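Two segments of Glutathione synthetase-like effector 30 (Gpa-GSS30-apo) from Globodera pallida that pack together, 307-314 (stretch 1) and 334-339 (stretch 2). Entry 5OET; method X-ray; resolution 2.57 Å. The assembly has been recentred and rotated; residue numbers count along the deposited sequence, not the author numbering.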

# COMPACT_ATOMS: atom_id res chain seq x y z
N VAL A 307 -5.22 29.73 10.00
CA VAL A 307 -6.61 29.82 9.64
C VAL A 307 -6.98 28.51 8.95
O VAL A 307 -6.18 27.92 8.24
CB VAL A 307 -6.90 31.08 8.79
CG1 VAL A 307 -8.39 31.22 8.51
CG2 VAL A 307 -6.42 32.33 9.52
N VAL A 308 -8.17 28.02 9.23
CA VAL A 308 -8.63 26.74 8.70
C VAL A 308 -9.69 27.06 7.68
O VAL A 308 -10.72 27.64 8.03
CB VAL A 308 -9.21 25.84 9.81
CG1 VAL A 308 -9.78 24.57 9.22
CG2 VAL A 308 -8.15 25.49 10.84
N ALA A 309 -9.43 26.70 6.42
CA ALA A 309 -10.34 26.95 5.31
C ALA A 309 -11.46 25.90 5.24
O ALA A 309 -12.62 26.23 4.97
CB ALA A 309 -9.58 26.98 4.00
N VAL A 310 -11.11 24.63 5.47
CA VAL A 310 -12.01 23.50 5.35
C VAL A 310 -11.85 22.63 6.57
O VAL A 310 -10.74 22.28 6.91
CB VAL A 310 -11.65 22.64 4.14
CG1 VAL A 310 -12.65 21.50 3.95
CG2 VAL A 310 -11.56 23.50 2.89
N VAL A 311 -12.95 22.26 7.21
CA VAL A 311 -12.90 21.22 8.24
C VAL A 311 -13.44 19.92 7.66
O VAL A 311 -14.65 19.75 7.50
CB VAL A 311 -13.63 21.59 9.53
CG1 VAL A 311 -13.54 20.45 10.54
CG2 VAL A 311 -12.98 22.81 10.14
N PHE A 312 -12.54 19.00 7.34
CA PHE A 312 -12.92 17.72 6.83
C PHE A 312 -13.20 16.80 8.02
O PHE A 312 -12.29 16.36 8.70
CB PHE A 312 -11.81 17.24 5.89
CG PHE A 312 -12.22 16.14 4.93
CD1 PHE A 312 -13.50 16.06 4.38
CD2 PHE A 312 -11.28 15.19 4.56
CE1 PHE A 312 -13.83 15.03 3.50
CE2 PHE A 312 -11.61 14.16 3.68
CZ PHE A 312 -12.87 14.08 3.15
N ASP A 313 -14.48 16.61 8.31
CA ASP A 313 -14.97 15.77 9.42
C ASP A 313 -14.82 14.27 9.06
O ASP A 313 -15.40 13.78 8.08
CB ASP A 313 -16.47 16.05 9.78
CG ASP A 313 -16.65 16.92 11.07
OD1 ASP A 313 -15.92 16.67 12.05
OD2 ASP A 313 -17.53 17.83 11.14
N ARG A 314 -14.02 13.56 9.85
CA ARG A 314 -13.86 12.13 9.71
C ARG A 314 -14.18 11.51 11.08
O ARG A 314 -13.42 10.70 11.60
CB ARG A 314 -12.45 11.81 9.22
CG ARG A 314 -11.98 12.66 8.04
CD ARG A 314 -12.63 12.27 6.72
NE ARG A 314 -11.93 11.15 6.10
CZ ARG A 314 -12.49 10.10 5.48
NH1 ARG A 314 -11.70 9.14 4.99
NH2 ARG A 314 -13.82 9.99 5.37
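Stretch 2 (334-339) TAIKTP

Stretch 2 lies alongside stretch 1 as a short, parallel strand-to-strand contact, held by two backbone hydrogen bonds and extended at its far end by the side chain of Thr-338. The direction follows from the register: CA atoms pair in ascending order in both segments, Ala-309 with Ala-335 at 4.9 Å, Val-310 with Ile-336 at 4.6 Å, Val-311 with Lys-337 at 5.2 Å and Phe-312 with Thr-338 at 5.5 Å. The CA atoms are closest at Val-310 and Ile-336, and the spacing widens from there to Phe-312 and Thr-338.

The firm bridge joins Val-310 and Ile-336. Ile-336 N donates to Ala-309 O at 2.8 Å (N-H...O angle 169°), and Ile-336 O accepts from Val-311 N, also at 2.8 Å (163°). Ile-336 therefore reaches the residues flanking Val-310, the pattern expected of parallel strands, while Val-310 CA approaches Ile-336 O at 3.4 Å in a CA-H...O contact. Stretch 2 is strand-like only around Ile-336 and Lys-337, with phi/psi of -74/130 and -99/163, and is weakly bonded. Stretch 1 turns a corner at Ala-309, where psi falls to -41°, before resuming extended geometry at Val-310 (-133/131).

Side chains of Val-310 and Ile-336 share one face of the sheet; those of Val-311 and Lys-337 share the other. Ala-335 points its CB toward stretch 1; this CB lies 3.5 Å from Val-308 O and makes an apolar contact with Val-311 CG2 at 3.8 Å. Lys-337 folds back within its own segment, its NZ donating to Ala-335 O at 2.7 Å.

Beyond the bridge, Thr-338 has the largest area covered by the other stretch, 86 Å² of its surface. Its OG1 donates to Val-311 O at 3.0 Å and lies near the plane of the Phe-312 ring, at its edge, 3.4 Å from CD1. Its methyl CG2 meets Val-310 CG1 at 3.6 Å. A cis peptide bond then leads into Pro-339, whose CB points away. Together the segments bury 408 Å².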

# COMPACT_ATOMS: atom_id res chain seq x y z
N THR A 334 -16.33 30.41 10.08
CA THR A 334 -16.21 30.64 8.66
C THR A 334 -15.61 29.46 7.87
O THR A 334 -15.61 29.50 6.65
CB THR A 334 -15.45 31.92 8.34
OG1 THR A 334 -14.07 31.77 8.72
CG2 THR A 334 -16.12 33.11 9.05
N ALA A 335 -15.11 28.42 8.54
CA ALA A 335 -14.56 27.28 7.83
C ALA A 335 -15.65 26.58 7.01
O ALA A 335 -16.81 26.52 7.43
CB ALA A 335 -13.91 26.29 8.79
N ILE A 336 -15.28 26.07 5.84
CA ILE A 336 -16.20 25.27 5.06
C ILE A 336 -16.30 23.91 5.76
O ILE A 336 -15.28 23.33 6.10
CB ILE A 336 -15.74 25.12 3.61
CG1 ILE A 336 -15.70 26.50 2.94
CG2 ILE A 336 -16.67 24.18 2.85
CD1 ILE A 336 -15.10 26.48 1.55
N LYS A 337 -17.52 23.45 6.01
CA LYS A 337 -17.78 22.14 6.63
C LYS A 337 -18.13 21.13 5.55
O LYS A 337 -18.49 21.51 4.43
CB LYS A 337 -18.93 22.22 7.65
CG LYS A 337 -18.49 22.60 9.06
CD LYS A 337 -18.05 24.04 9.18
CE LYS A 337 -19.19 25.01 8.92
NZ LYS A 337 -18.80 26.40 9.28
N THR A 338 -18.05 19.85 5.91
CA THR A 338 -18.02 18.74 4.93
C THR A 338 -18.88 17.53 5.35
O THR A 338 -18.33 16.46 5.57
CB THR A 338 -16.56 18.23 4.75
OG1 THR A 338 -16.11 17.64 5.98
CG2 THR A 338 -15.59 19.37 4.32
N PRO A 339 -20.20 17.67 5.47
CA PRO A 339 -20.93 18.89 5.24
C PRO A 339 -21.35 19.48 6.58
O PRO A 339 -21.13 18.86 7.61
CB PRO A 339 -22.15 18.40 4.45
CG PRO A 339 -22.40 17.03 4.98
CD PRO A 339 -21.14 16.54 5.64